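Local coordinates for beta-hexosaminidase (Neisseria gonorrhoeae, PDB 6JTJ), which probably cleaves terminal beta-1,4-linked N-acetylglucosamine from peptide-linked peptidoglycan fragments during cell-wall recycling, as a glycoside hydrolase of family 3, at residues D229-L233 with D234-A238; F244-M247 with S248-G251; T267-A270 with G271-E274; E274-L277 with K278-R282. All blocks are in the same frame, centred on the assembly; numbering follows the deposited sequence.

Contact 1 (D229-L233 with D234-A238); sequences DGRSL and DELEA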
ATOM      1  N   ASP C 229      -5.756  13.296  -6.420  1.00 34.81           N
ATOM      2  CA  ASP C 229      -4.623  14.014  -7.014  1.00 32.60           C
ATOM      3  C   ASP C 229      -5.207  15.293  -7.584  1.00 31.79           C
ATOM      4  O   ASP C 229      -5.893  15.266  -8.586  1.00 31.76           O
ATOM      5  CB  ASP C 229      -3.968  13.148  -8.119  1.00 32.38           C
ATOM      6  CG  ASP C 229      -2.686  13.759  -8.712  1.00 32.76           C
ATOM      7  OD1 ASP C 229      -2.551  14.997  -8.760  1.00 32.09           O
ATOM      8  OD2 ASP C 229      -1.805  12.983  -9.174  1.00 31.28           O
ATOM      9  N   GLY C 230      -4.895  16.418  -6.952  1.00 31.40           N
ATOM     10  CA  GLY C 230      -5.508  17.694  -7.292  1.00 32.23           C
ATOM     11  C   GLY C 230      -4.890  18.437  -8.461  1.00 32.82           C
ATOM     12  O   GLY C 230      -5.280  19.567  -8.744  1.00 36.92           O
ATOM     13  N   ARG C 231      -3.931  17.834  -9.151  1.00 30.65           N
ATOM     14  CA  ARG C 231      -3.202  18.552 -10.185  1.00 28.95           C
ATOM     15  C   ARG C 231      -3.978  18.672 -11.476  1.00 32.70           C
ATOM     16  O   ARG C 231      -4.966  17.969 -11.716  1.00 32.03           O
ATOM     17  CB  ARG C 231      -1.865  17.878 -10.455  1.00 29.46           C
ATOM     18  CG  ARG C 231      -0.929  17.867  -9.253  1.00 28.86           C
ATOM     19  CD  ARG C 231       0.353  17.109  -9.579  1.00 29.18           C
ATOM     20  NE  ARG C 231       0.083  15.694  -9.793  1.00 28.28           N
ATOM     21  CZ  ARG C 231       0.895  14.847 -10.416  1.00 27.17           C
ATOM     22  NH1 ARG C 231       2.073  15.239 -10.891  1.00 26.14           N
ATOM     23  NH2 ARG C 231       0.525  13.585 -10.556  1.00 27.45           N
ATOM     24  N   SER C 232      -3.501  19.566 -12.330  1.00 36.96           N
ATOM     25  CA  SER C 232      -4.127  19.823 -13.612  1.00 37.56           C
ATOM     26  C   SER C 232      -3.605  18.833 -14.628  1.00 38.09           C
ATOM     27  O   SER C 232      -2.524  18.268 -14.468  1.00 40.46           O
ATOM     28  CB  SER C 232      -3.799  21.250 -14.085  1.00 37.19           C
ATOM     29  OG  SER C 232      -2.453  21.344 -14.530  1.00 36.24           O
ATOM     30  N   LEU C 233      -4.355  18.675 -15.714  1.00 37.98           N
ATOM     31  CA  LEU C 233      -3.931  17.831 -16.813  1.00 37.84           C
ATOM     32  C   LEU C 233      -2.578  18.245 -17.379  1.00 38.54           C
ATOM     33  O   LEU C 233      -1.746  17.393 -17.711  1.00 37.41           O
ATOM     34  CB  LEU C 233      -4.985  17.832 -17.924  1.00 38.26           C
ATOM     35  CG  LEU C 233      -4.707  16.897 -19.102  1.00 38.31           C
ATOM     36  CD1 LEU C 233      -4.535  15.468 -18.618  1.00 37.53           C
ATOM     37  CD2 LEU C 233      -5.835  16.987 -20.114  1.00 39.57           C
ATOM     38  N   ASP C 234      -2.348  19.551 -17.499  1.00 41.25           N
ATOM     39  CA  ASP C 234      -1.064  20.033 -18.017  1.00 42.48           C
ATOM     40  C   ASP C 234       0.087  19.563 -17.133  1.00 36.85           C
ATOM     41  O   ASP C 234       1.139  19.185 -17.631  1.00 36.45           O
ATOM     42  CB  ASP C 234      -1.047  21.567 -18.137  1.00 48.75           C
ATOM     43  CG  ASP C 234      -1.848  22.074 -19.341  1.00 54.27           C
ATOM     44  OD1 ASP C 234      -1.818  21.440 -20.419  1.00 56.26           O
ATOM     45  OD2 ASP C 234      -2.503  23.125 -19.211  1.00 60.53           O
ATOM     46  N   GLU C 235      -0.105  19.623 -15.823  1.00 36.54           N
ATOM     47  CA  GLU C 235       0.932  19.165 -14.901  1.00 37.80           C
ATOM     48  C   GLU C 235       1.229  17.687 -15.112  1.00 33.88           C
ATOM     49  O   GLU C 235       2.388  17.287 -15.149  1.00 33.12           O
ATOM     50  CB  GLU C 235       0.521  19.430 -13.457  1.00 41.01           C
ATOM     51  CG  GLU C 235       0.570  20.895 -13.067  1.00 45.26           C
ATOM     52  CD  GLU C 235       0.053  21.118 -11.666  1.00 48.92           C
ATOM     53  OE1 GLU C 235       0.883  21.234 -10.744  1.00 52.14           O
ATOM     54  OE2 GLU C 235      -1.180  21.157 -11.486  1.00 53.00           O
ATOM     55  N   LEU C 236       0.182  16.899 -15.327  1.00 31.88           N
ATOM     56  CA  LEU C 236       0.365  15.481 -15.618  1.00 34.28           C
ATOM     57  C   LEU C 236       1.005  15.229 -16.984  1.00 31.98           C
ATOM     58  O   LEU C 236       1.865  14.345 -17.104  1.00 30.50           O
ATOM     59  CB  LEU C 236      -0.939  14.692 -15.460  1.00 35.46           C
ATOM     60  CG  LEU C 236      -1.152  14.130 -14.040  1.00 38.01           C
ATOM     61  CD1 LEU C 236      -1.754  15.153 -13.110  1.00 36.47           C
ATOM     62  CD2 LEU C 236      -2.047  12.898 -14.065  1.00 39.58           C
ATOM     63  N   GLU C 237       0.622  16.007 -17.996  1.00 32.66           N
ATOM     64  CA  GLU C 237       1.231  15.865 -19.330  1.00 33.78           C
ATOM     65  C   GLU C 237       2.698  16.188 -19.306  1.00 32.20           C
ATOM     66  O   GLU C 237       3.504  15.543 -19.979  1.00 34.63           O
ATOM     67  CB  GLU C 237       0.548  16.766 -20.357  1.00 35.41           C
ATOM     68  CG  GLU C 237      -0.886  16.379 -20.648  1.00 37.27           C
ATOM     69  CD  GLU C 237      -1.025  15.185 -21.585  1.00 41.18           C
ATOM     70  OE1 GLU C 237       0.002  14.568 -21.995  1.00 38.80           O
ATOM     71  OE2 GLU C 237      -2.195  14.860 -21.919  1.00 45.10           O
ATOM     72  N   ALA C 238       3.071  17.144 -18.473  1.00 32.00           N
ATOM     73  CA  ALA C 238       4.478  17.511 -18.356  1.00 32.09           C
ATOM     74  C   ALA C 238       5.338  16.433 -17.691  1.00 33.40           C
ATOM     75  O   ALA C 238       6.561  16.471 -17.799  1.00 34.77           O
ATOM     76  CB  ALA C 238       4.600  18.826 -17.593  1.00 32.64           C
TER
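Ser232 and Glu235 form a capping box at the start of helix 233-238, each side chain bonded to the other's backbone N-H. Ser232 OG accepts from Glu235 N at 3.2 Å, placed by a chi1 of 74° that sets the hydroxyl between the backbone N and the carbonyl carbon. In return Ser232 N donates almost straight to Glu235 OE2 at 2.9 Å, on the anti side but 30° out of the carboxylate plane. Serine suits an N-cap because its short arm reaches forward to an N-H of the first turn, while glutamate is long enough to close the box.

Backbone bonds then start the helix, from Leu236 N to Ser232 O and from Glu237 N to Leu233 O.

Just before the cap, Arg231 grips Asp229 in a side-on salt bridge through NE and NH2, one to each carboxylate oxygen, and Asp229 OD1 also accepts from Arg231 N in an Asx turn. These three bonds, two on OD1 and one on OD2, fix the carboxylate's rotation, and a further salt bridge ties Arg231 NH1 to Asp240.

Last comes van der Waals packing: Leu236 CD1 rests over one face of the Arg231 guanidinium, offset toward its rim, and lies 3.8 Å from Arg231 NH2.

Contact 2 (F244-M247 with S248-G251); sequences FRIM and SREG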
ATOM      1  N   PHE C 244       3.792   6.868 -20.057  1.00 22.12           N
ATOM      2  CA  PHE C 244       2.703   6.127 -20.640  1.00 23.07           C
ATOM      3  C   PHE C 244       2.618   6.389 -22.148  1.00 24.11           C
ATOM      4  O   PHE C 244       2.504   5.441 -22.920  1.00 24.31           O
ATOM      5  CB  PHE C 244       1.367   6.457 -19.957  1.00 22.17           C
ATOM      6  CG  PHE C 244       1.250   5.912 -18.547  1.00 22.14           C
ATOM      7  CD1 PHE C 244       0.873   4.610 -18.321  1.00 22.38           C
ATOM      8  CD2 PHE C 244       1.523   6.716 -17.456  1.00 22.96           C
ATOM      9  CE1 PHE C 244       0.775   4.106 -17.033  1.00 23.07           C
ATOM     10  CE2 PHE C 244       1.424   6.230 -16.158  1.00 22.79           C
ATOM     11  CZ  PHE C 244       1.070   4.911 -15.950  1.00 22.06           C
ATOM     12  N   ARG C 245       2.719   7.649 -22.566  1.00 25.57           N
ATOM     13  CA  ARG C 245       2.723   7.973 -24.000  1.00 29.64           C
ATOM     14  C   ARG C 245       3.815   7.249 -24.752  1.00 29.18           C
ATOM     15  O   ARG C 245       3.577   6.635 -25.792  1.00 27.58           O
ATOM     16  CB  ARG C 245       2.921   9.462 -24.226  1.00 32.86           C
ATOM     17  CG  ARG C 245       1.691  10.289 -23.963  1.00 36.77           C
ATOM     18  CD  ARG C 245       1.978  11.674 -24.530  1.00 41.17           C
ATOM     19  NE  ARG C 245       0.812  12.273 -25.244  1.00 49.72           N
ATOM     20  CZ  ARG C 245      -0.327  12.667 -24.672  1.00 50.01           C
ATOM     21  NH1 ARG C 245      -0.474  12.578 -23.366  1.00 51.65           N
ATOM     22  NH2 ARG C 245      -1.318  13.169 -25.412  1.00 49.69           N
ATOM     23  N   ILE C 246       5.017   7.312 -24.197  1.00 28.36           N
ATOM     24  CA  ILE C 246       6.184   6.754 -24.849  1.00 29.76           C
ATOM     25  C   ILE C 246       6.076   5.225 -24.912  1.00 29.10           C
ATOM     26  O   ILE C 246       6.369   4.617 -25.946  1.00 30.60           O
ATOM     27  CB  ILE C 246       7.461   7.213 -24.120  1.00 34.46           C
ATOM     28  CG1 ILE C 246       7.623   8.737 -24.284  1.00 40.68           C
ATOM     29  CG2 ILE C 246       8.678   6.491 -24.657  1.00 35.28           C
ATOM     30  CD1 ILE C 246       8.659   9.395 -23.363  1.00 46.89           C
ATOM     31  N   MET C 247       5.675   4.598 -23.805  1.00 25.19           N
ATOM     32  CA  MET C 247       5.506   3.132 -23.790  1.00 22.94           C
ATOM     33  C   MET C 247       4.415   2.680 -24.753  1.00 22.74           C
ATOM     34  O   MET C 247       4.574   1.671 -25.446  1.00 22.01           O
ATOM     35  CB  MET C 247       5.206   2.656 -22.393  1.00 22.28           C
ATOM     36  CG  MET C 247       6.412   2.712 -21.479  1.00 23.91           C
ATOM     37  SD  MET C 247       7.522   1.335 -21.789  1.00 22.73           S
ATOM     38  CE  MET C 247       6.679  -0.003 -20.966  1.00 23.64           C
ATOM     39  N   SER C 248       3.324   3.442 -24.812  1.00 22.39           N
ATOM     40  CA  SER C 248       2.262   3.180 -25.756  1.00 23.21           C
ATOM     41  C   SER C 248       2.816   3.182 -27.181  1.00 25.23           C
ATOM     42  O   SER C 248       2.595   2.253 -27.935  1.00 24.02           O
ATOM     43  CB  SER C 248       1.152   4.228 -25.624  1.00 23.20           C
ATOM     44  OG  SER C 248       0.106   3.968 -26.544  1.00 23.85           O
ATOM     45  N   ARG C 249       3.542   4.236 -27.531  1.00 28.73           N
ATOM     46  CA  ARG C 249       4.151   4.351 -28.856  1.00 32.28           C
ATOM     47  C   ARG C 249       5.037   3.173 -29.173  1.00 31.41           C
ATOM     48  O   ARG C 249       5.047   2.694 -30.289  1.00 33.10           O
ATOM     49  CB  ARG C 249       4.999   5.608 -28.951  1.00 37.58           C
ATOM     50  CG  ARG C 249       4.956   6.243 -30.323  1.00 45.47           C
ATOM     51  CD  ARG C 249       6.282   6.858 -30.739  1.00 49.27           C
ATOM     52  NE  ARG C 249       6.867   7.727 -29.719  1.00 57.29           N
ATOM     53  CZ  ARG C 249       8.064   7.568 -29.142  1.00 62.62           C
ATOM     54  NH1 ARG C 249       8.865   6.551 -29.450  1.00 62.22           N
ATOM     55  NH2 ARG C 249       8.466   8.450 -28.225  1.00 63.41           N
ATOM     56  N   GLU C 250       5.758   2.677 -28.171  1.00 30.57           N
ATOM     57  CA  GLU C 250       6.693   1.577 -28.366  1.00 29.06           C
ATOM     58  C   GLU C 250       6.131   0.190 -28.135  1.00 28.04           C
ATOM     59  O   GLU C 250       6.893  -0.759 -27.921  1.00 31.39           O
ATOM     60  CB  GLU C 250       7.923   1.796 -27.484  1.00 30.98           C
ATOM     61  CG  GLU C 250       8.681   3.074 -27.829  1.00 33.40           C
ATOM     62  CD  GLU C 250       9.223   3.065 -29.241  1.00 33.34           C
ATOM     63  OE1 GLU C 250       9.785   2.023 -29.641  1.00 33.47           O
ATOM     64  OE2 GLU C 250       9.039   4.078 -29.957  1.00 35.96           O
ATOM     65  N   GLY C 251       4.807   0.040 -28.169  1.00 25.65           N
ATOM     66  CA  GLY C 251       4.205  -1.309 -28.226  1.00 24.17           C
ATOM     67  C   GLY C 251       3.734  -1.945 -26.921  1.00 22.49           C
ATOM     68  O   GLY C 251       3.469  -3.139 -26.873  1.00 22.98           O
TER
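Ile246 and Arg249 run abreast on the last turn of helix 242-249, three residues apart. Followed outward, the Arg249 side chain starts with CB against the backbone, 3.4 Å from Ile246 O. The chain then bends at chi2 and again at chi3 (-49°), which swings the guanidinium across the helix surface to the Ile246 side. At the tip NH2 meets the isoleucine branches, 4.0 Å from Ile246 CG1, while NH1 forms a salt bridge with Glu250 OE2 that, at 2.5 Å and 121°, is unusually short and poorly angled, so its hydrogen bond is weak and its exact geometry doubtful. Isoleucine suits its place by offering carbon to the arginine and also to Leu194 of helix 186-202.

Beneath the side chains run the bonds of an alpha-helix, Ser248 N to Phe244 O at 2.9 Å, Arg249 N to Arg245 O and Glu250 N to Ile246 O. The helix closes in a Schellman motif, with Gly251 N bonded to Ser248 O at 3.1 Å and Met252 N to Met247 O. Gly251 is the C-prime residue; its positive phi of 97° would press a CB against the preceding carbonyl oxygen, so glycine fits here.

The chemistry implies a division of labour: the backbone closes the helix end, while Arg249, positive near the C-terminal end, would suit the helix dipole and probably offset the less welcome charge of Glu250.

Contact 3 (T267-A270 with G271-E274); sequences TKPA and GFSE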
ATOM      1  N   THR C 267     -14.418  13.668 -11.998  1.00 35.60           N
ATOM      2  CA  THR C 267     -14.808  13.369 -10.623  1.00 36.81           C
ATOM      3  C   THR C 267     -14.744  11.878 -10.346  1.00 34.84           C
ATOM      4  O   THR C 267     -14.829  11.452  -9.204  1.00 37.48           O
ATOM      5  CB  THR C 267     -16.247  13.833 -10.351  1.00 38.44           C
ATOM      6  OG1 THR C 267     -17.100  13.232 -11.329  1.00 39.24           O
ATOM      7  CG2 THR C 267     -16.337  15.344 -10.455  1.00 38.85           C
ATOM      8  N   LYS C 268     -14.632  11.083 -11.400  1.00 35.91           N
ATOM      9  CA  LYS C 268     -14.559   9.639 -11.251  1.00 35.01           C
ATOM     10  C   LYS C 268     -13.121   9.142 -11.224  1.00 32.08           C
ATOM     11  O   LYS C 268     -12.261   9.712 -11.892  1.00 26.57           O
ATOM     12  CB  LYS C 268     -15.290   8.971 -12.401  1.00 38.45           C
ATOM     13  CG  LYS C 268     -16.784   9.243 -12.371  1.00 41.68           C
ATOM     14  CD  LYS C 268     -17.458   8.732 -13.623  1.00 43.60           C
ATOM     15  CE  LYS C 268     -18.969   8.885 -13.482  1.00 47.13           C
ATOM     16  NZ  LYS C 268     -19.759   8.248 -14.573  1.00 48.23           N
ATOM     17  N   PRO C 269     -12.861   8.065 -10.457  1.00 29.13           N
ATOM     18  CA  PRO C 269     -11.546   7.423 -10.532  1.00 28.60           C
ATOM     19  C   PRO C 269     -11.218   7.042 -11.975  1.00 28.28           C
ATOM     20  O   PRO C 269     -12.119   6.704 -12.741  1.00 27.00           O
ATOM     21  CB  PRO C 269     -11.697   6.157  -9.684  1.00 30.07           C
ATOM     22  CG  PRO C 269     -12.959   6.329  -8.915  1.00 29.89           C
ATOM     23  CD  PRO C 269     -13.823   7.280  -9.675  1.00 27.88           C
ATOM     24  N   ALA C 270      -9.935   7.079 -12.315  1.00 27.13           N
ATOM     25  CA  ALA C 270      -9.476   6.840 -13.672  1.00 26.84           C
ATOM     26  C   ALA C 270     -10.024   5.567 -14.295  1.00 23.93           C
ATOM     27  O   ALA C 270     -10.415   5.570 -15.454  1.00 25.69           O
ATOM     28  CB  ALA C 270      -7.956   6.822 -13.713  1.00 27.33           C
ATOM     29  N   GLY C 271     -10.085   4.486 -13.529  1.00 22.60           N
ATOM     30  CA  GLY C 271     -10.566   3.202 -14.053  1.00 22.78           C
ATOM     31  C   GLY C 271     -12.047   3.140 -14.389  1.00 24.37           C
ATOM     32  O   GLY C 271     -12.528   2.165 -14.995  1.00 23.09           O
ATOM     33  N   PHE C 272     -12.796   4.163 -13.973  1.00 26.65           N
ATOM     34  CA  PHE C 272     -14.217   4.262 -14.267  1.00 26.98           C
ATOM     35  C   PHE C 272     -14.495   5.573 -15.000  1.00 25.66           C
ATOM     36  O   PHE C 272     -15.612   6.039 -15.002  1.00 25.27           O
ATOM     37  CB  PHE C 272     -15.020   4.247 -12.965  1.00 28.58           C
ATOM     38  CG  PHE C 272     -14.897   2.987 -12.172  1.00 30.25           C
ATOM     39  CD1 PHE C 272     -15.706   1.893 -12.447  1.00 32.46           C
ATOM     40  CD2 PHE C 272     -14.022   2.906 -11.107  1.00 33.39           C
ATOM     41  CE1 PHE C 272     -15.643   0.733 -11.683  1.00 33.58           C
ATOM     42  CE2 PHE C 272     -13.927   1.733 -10.352  1.00 34.96           C
ATOM     43  CZ  PHE C 272     -14.750   0.650 -10.628  1.00 34.94           C
ATOM     44  N   SER C 273     -13.496   6.140 -15.657  1.00 25.63           N
ATOM     45  CA  SER C 273     -13.656   7.446 -16.308  1.00 26.23           C
ATOM     46  C   SER C 273     -13.510   7.388 -17.823  1.00 26.52           C
ATOM     47  O   SER C 273     -12.424   7.117 -18.326  1.00 26.99           O
ATOM     48  CB  SER C 273     -12.612   8.415 -15.776  1.00 25.33           C
ATOM     49  OG  SER C 273     -12.597   9.612 -16.542  1.00 25.25           O
ATOM     50  N   GLU C 274     -14.593   7.674 -18.541  1.00 28.61           N
ATOM     51  CA  GLU C 274     -14.571   7.794 -20.007  1.00 31.98           C
ATOM     52  C   GLU C 274     -13.570   8.822 -20.459  1.00 29.83           C
ATOM     53  O   GLU C 274     -12.905   8.655 -21.473  1.00 29.39           O
ATOM     54  CB  GLU C 274     -15.930   8.230 -20.545  1.00 38.01           C
ATOM     55  CG  GLU C 274     -17.007   7.174 -20.485  1.00 44.40           C
ATOM     56  CD  GLU C 274     -18.270   7.597 -21.228  1.00 51.72           C
ATOM     57  OE1 GLU C 274     -18.714   8.757 -21.050  1.00 59.73           O
ATOM     58  OE2 GLU C 274     -18.820   6.779 -21.992  1.00 51.82           O
TER
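Pro269 and Phe272 meet across a tight turn, the proline ring approaching the phenylalanine ring obliquely with Pro269 CG 4.2 Å from Phe272 CD2. Phenylalanine CG stands beside its own backbone N and anti to the carbonyl carbon (chi1 -63°), which carries the ring round to the proline's side of the turn. The rigid pyrrolidine suits this place because it fixes phi at the entry to the turn and offers its CG methylene to the aromatic ring.

Lys268 is turned toward the later residues at its CB, and its extended chain runs past the Phe272 carbonyl, Lys268 CD lying 3.5 Å from Phe272 O, before the amino group departs. Ser273 CB also points back, reaching within 3.5 Å of Pro269 O. Its hydroxyl, anti to the backbone N (chi1 170°), caps the coming helix by accepting from Trp276 N, and it also bonds to Asp266.

The turn itself is held by Phe272 N to Pro269 O at 2.9 Å and Ser273 N to Ala270 O at 3.1 Å. Both donors sit above the carbonyl planes, as the sharp 3-10 curvature at Ala270 and Gly271 brings about.

The whole turn links strand 261-262 to helix 274-284: Ala270 pairs by backbone with Val260, and the Phe272 ring packs on Ile313 and Ser314 of helix 307-317, about 4 Å from the side chain of Asp294, the predicted nucleophile.

Contact 4 (E274-L277 with K278-R282); sequences EIWL and KQILR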
ATOM      1  N   GLU C 274     -14.593   7.674 -18.541  1.00 28.61           N
ATOM      2  CA  GLU C 274     -14.571   7.794 -20.007  1.00 31.98           C
ATOM      3  C   GLU C 274     -13.570   8.822 -20.459  1.00 29.83           C
ATOM      4  O   GLU C 274     -12.905   8.655 -21.473  1.00 29.39           O
ATOM      5  CB  GLU C 274     -15.930   8.230 -20.545  1.00 38.01           C
ATOM      6  CG  GLU C 274     -17.007   7.174 -20.485  1.00 44.40           C
ATOM      7  CD  GLU C 274     -18.270   7.597 -21.228  1.00 51.72           C
ATOM      8  OE1 GLU C 274     -18.714   8.757 -21.050  1.00 59.73           O
ATOM      9  OE2 GLU C 274     -18.820   6.779 -21.992  1.00 51.82           O
ATOM     10  N   ILE C 275     -13.478   9.908 -19.707  1.00 30.17           N
ATOM     11  CA  ILE C 275     -12.549  10.974 -20.043  1.00 29.85           C
ATOM     12  C   ILE C 275     -11.111  10.420 -20.034  1.00 27.30           C
ATOM     13  O   ILE C 275     -10.388  10.539 -21.026  1.00 26.80           O
ATOM     14  CB  ILE C 275     -12.727  12.182 -19.092  1.00 29.46           C
ATOM     15  CG1 ILE C 275     -14.098  12.847 -19.344  1.00 30.58           C
ATOM     16  CG2 ILE C 275     -11.614  13.197 -19.299  1.00 30.43           C
ATOM     17  CD1 ILE C 275     -14.571  13.772 -18.245  1.00 31.91           C
ATOM     18  N   TRP C 276     -10.722   9.781 -18.936  1.00 25.49           N
ATOM     19  CA  TRP C 276      -9.366   9.234 -18.846  1.00 25.63           C
ATOM     20  C   TRP C 276      -9.120   8.149 -19.887  1.00 25.56           C
ATOM     21  O   TRP C 276      -8.095   8.154 -20.561  1.00 26.89           O
ATOM     22  CB  TRP C 276      -9.054   8.707 -17.432  1.00 24.17           C
ATOM     23  CG  TRP C 276      -8.670   9.777 -16.493  1.00 23.60           C
ATOM     24  CD1 TRP C 276      -9.345  10.175 -15.379  1.00 25.24           C
ATOM     25  CD2 TRP C 276      -7.510  10.599 -16.575  1.00 22.81           C
ATOM     26  NE1 TRP C 276      -8.680  11.202 -14.761  1.00 23.95           N
ATOM     27  CE2 TRP C 276      -7.561  11.497 -15.494  1.00 23.64           C
ATOM     28  CE3 TRP C 276      -6.441  10.679 -17.473  1.00 23.32           C
ATOM     29  CZ2 TRP C 276      -6.560  12.452 -15.263  1.00 25.43           C
ATOM     30  CZ3 TRP C 276      -5.471  11.644 -17.273  1.00 24.27           C
ATOM     31  CH2 TRP C 276      -5.520  12.505 -16.159  1.00 24.77           C
ATOM     32  N   LEU C 277     -10.055   7.217 -20.012  1.00 27.29           N
ATOM     33  CA  LEU C 277      -9.817   6.016 -20.788  1.00 28.98           C
ATOM     34  C   LEU C 277     -10.114   6.173 -22.285  1.00 31.32           C
ATOM     35  O   LEU C 277      -9.367   5.652 -23.108  1.00 28.70           O
ATOM     36  CB  LEU C 277     -10.606   4.843 -20.199  1.00 29.02           C
ATOM     37  CG  LEU C 277     -10.361   4.560 -18.715  1.00 28.26           C
ATOM     38  CD1 LEU C 277     -11.188   3.367 -18.268  1.00 27.85           C
ATOM     39  CD2 LEU C 277      -8.882   4.318 -18.422  1.00 27.19           C
ATOM     40  N   LYS C 278     -11.177   6.885 -22.643  1.00 31.75           N
ATOM     41  CA  LYS C 278     -11.526   7.013 -24.056  1.00 33.68           C
ATOM     42  C   LYS C 278     -10.934   8.262 -24.647  1.00 35.81           C
ATOM     43  O   LYS C 278     -10.239   8.221 -25.649  1.00 40.44           O
ATOM     44  CB  LYS C 278     -13.043   6.998 -24.248  1.00 34.17           C
ATOM     45  CG  LYS C 278     -13.644   5.647 -23.917  1.00 36.80           C
ATOM     46  CD  LYS C 278     -15.129   5.596 -24.213  1.00 37.66           C
ATOM     47  CE  LYS C 278     -15.644   4.199 -23.947  1.00 39.25           C
ATOM     48  NZ  LYS C 278     -17.123   4.167 -23.891  1.00 40.65           N
ATOM     49  N   GLN C 279     -11.195   9.383 -24.010  1.00 37.28           N
ATOM     50  CA  GLN C 279     -10.791  10.647 -24.563  1.00 41.04           C
ATOM     51  C   GLN C 279      -9.262  10.811 -24.486  1.00 38.26           C
ATOM     52  O   GLN C 279      -8.625  11.189 -25.478  1.00 38.83           O
ATOM     53  CB  GLN C 279     -11.595  11.761 -23.857  1.00 46.26           C
ATOM     54  CG  GLN C 279     -11.276  13.201 -24.205  1.00 53.95           C
ATOM     55  CD  GLN C 279     -12.112  14.196 -23.405  1.00 59.82           C
ATOM     56  OE1 GLN C 279     -13.205  13.873 -22.922  1.00 61.42           O
ATOM     57  NE2 GLN C 279     -11.592  15.409 -23.253  1.00 59.82           N
ATOM     58  N   ILE C 280      -8.664  10.515 -23.329  1.00 33.79           N
ATOM     59  CA  ILE C 280      -7.228  10.748 -23.171  1.00 30.95           C
ATOM     60  C   ILE C 280      -6.398   9.564 -23.647  1.00 28.92           C
ATOM     61  O   ILE C 280      -5.589   9.709 -24.548  1.00 27.23           O
ATOM     62  CB  ILE C 280      -6.873  11.174 -21.728  1.00 31.26           C
ATOM     63  CG1 ILE C 280      -7.463  12.568 -21.452  1.00 31.73           C
ATOM     64  CG2 ILE C 280      -5.373  11.248 -21.532  1.00 30.39           C
ATOM     65  CD1 ILE C 280      -7.576  12.929 -19.986  1.00 32.08           C
ATOM     66  N   LEU C 281      -6.614   8.385 -23.067  1.00 26.60           N
ATOM     67  CA  LEU C 281      -5.785   7.232 -23.410  1.00 24.74           C
ATOM     68  C   LEU C 281      -6.001   6.713 -24.841  1.00 23.83           C
ATOM     69  O   LEU C 281      -5.037   6.478 -25.554  1.00 23.03           O
ATOM     70  CB  LEU C 281      -5.988   6.099 -22.385  1.00 24.62           C
ATOM     71  CG  LEU C 281      -5.118   4.853 -22.542  1.00 24.41           C
ATOM     72  CD1 LEU C 281      -3.638   5.193 -22.649  1.00 23.97           C
ATOM     73  CD2 LEU C 281      -5.365   3.885 -21.382  1.00 23.89           C
ATOM     74  N   ARG C 282      -7.249   6.493 -25.248  1.00 25.31           N
ATOM     75  CA  ARG C 282      -7.533   6.015 -26.607  1.00 28.83           C
ATOM     76  C   ARG C 282      -7.307   7.115 -27.635  1.00 32.61           C
ATOM     77  O   ARG C 282      -6.462   6.978 -28.512  1.00 35.72           O
ATOM     78  CB  ARG C 282      -8.970   5.486 -26.744  1.00 28.70           C
ATOM     79  CG  ARG C 282      -9.298   4.211 -25.982  1.00 28.23           C
ATOM     80  CD  ARG C 282      -8.542   3.019 -26.518  1.00 27.25           C
ATOM     81  NE  ARG C 282      -8.941   1.802 -25.833  1.00 26.51           N
ATOM     82  CZ  ARG C 282      -8.168   0.730 -25.658  1.00 24.91           C
ATOM     83  NH1 ARG C 282      -6.925   0.688 -26.103  1.00 23.46           N
ATOM     84  NH2 ARG C 282      -8.667  -0.336 -25.044  1.00 25.78           N
TER
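Helix 274-284 packs along its own length here, with side chains four and five residues apart meeting on a wide-turned stretch between the loop after strand 261-262 and strand 290-295. Ile280 CD1 lies 3.4 Å above the plane of the Trp276 indole, near the CE3-CZ3 rim and 3.6 Å from Trp276 CE3. The two side chains extend in the same direction. Ile275 CG2 reaches the same methyl at 4.1 Å, so Ile280 CD1 touches both. A slender isoleucine branch suits this spot, since it can lie against the broad indole, which also meets Tyr262 in an edge-to-face stack.

On the exposed side Glu274 OE2 and Lys278 NZ make a long salt bridge of 3.6 Å, and the lysine finds its stronger partner in the carbonyl of Glu316. Gln279 lies alongside Ile275, its OE1 3.8 Å from Ile275 CG1. Arg282 sends its guanidinium on to a salt bridge with Asp320.

The backbone explains the spacing. Glu274 O accepts from both Lys278 N at 2.7 Å and Gln279 N at 3.1 Å, the latter in the carbonyl plane. From there the bonds run five residues apart, Ile280 N to Ile275 O, Leu281 N to Trp276 O and Arg282 N to Leu277 O.

One carbonyl shared between an i+4 and an i+5 donor, followed by a run of i+5 bonds, is the signature of an alpha-helix widening into pi-helical turns.

Contacts 1 to 4 follow one another along the chain within the family 3 hydrolase domain. Contacts 3 and 4 share Glu274, their centres 9 Å apart, and Ala270 O lies 3.4 Å from Leu277 CG, so the turn packs on the helix it introduces. Contact 1 meets contact 4 through leucines, Leu233 CD1 lying 4.0 Å from Trp276 CH2, and meets contact 2 through the Glu237-Arg245 salt bridge. Contacts 2 and 4 approach only to about 5 Å between nearest atoms. The side chain of Phe244 in contact 2 lies about 6 Å from that of His211, predicted to bind substrate, and about 11 Å from a bound N-acetylglucosamine; that of Leu277 lies about 8 Å from Asp294, the predicted nucleophile.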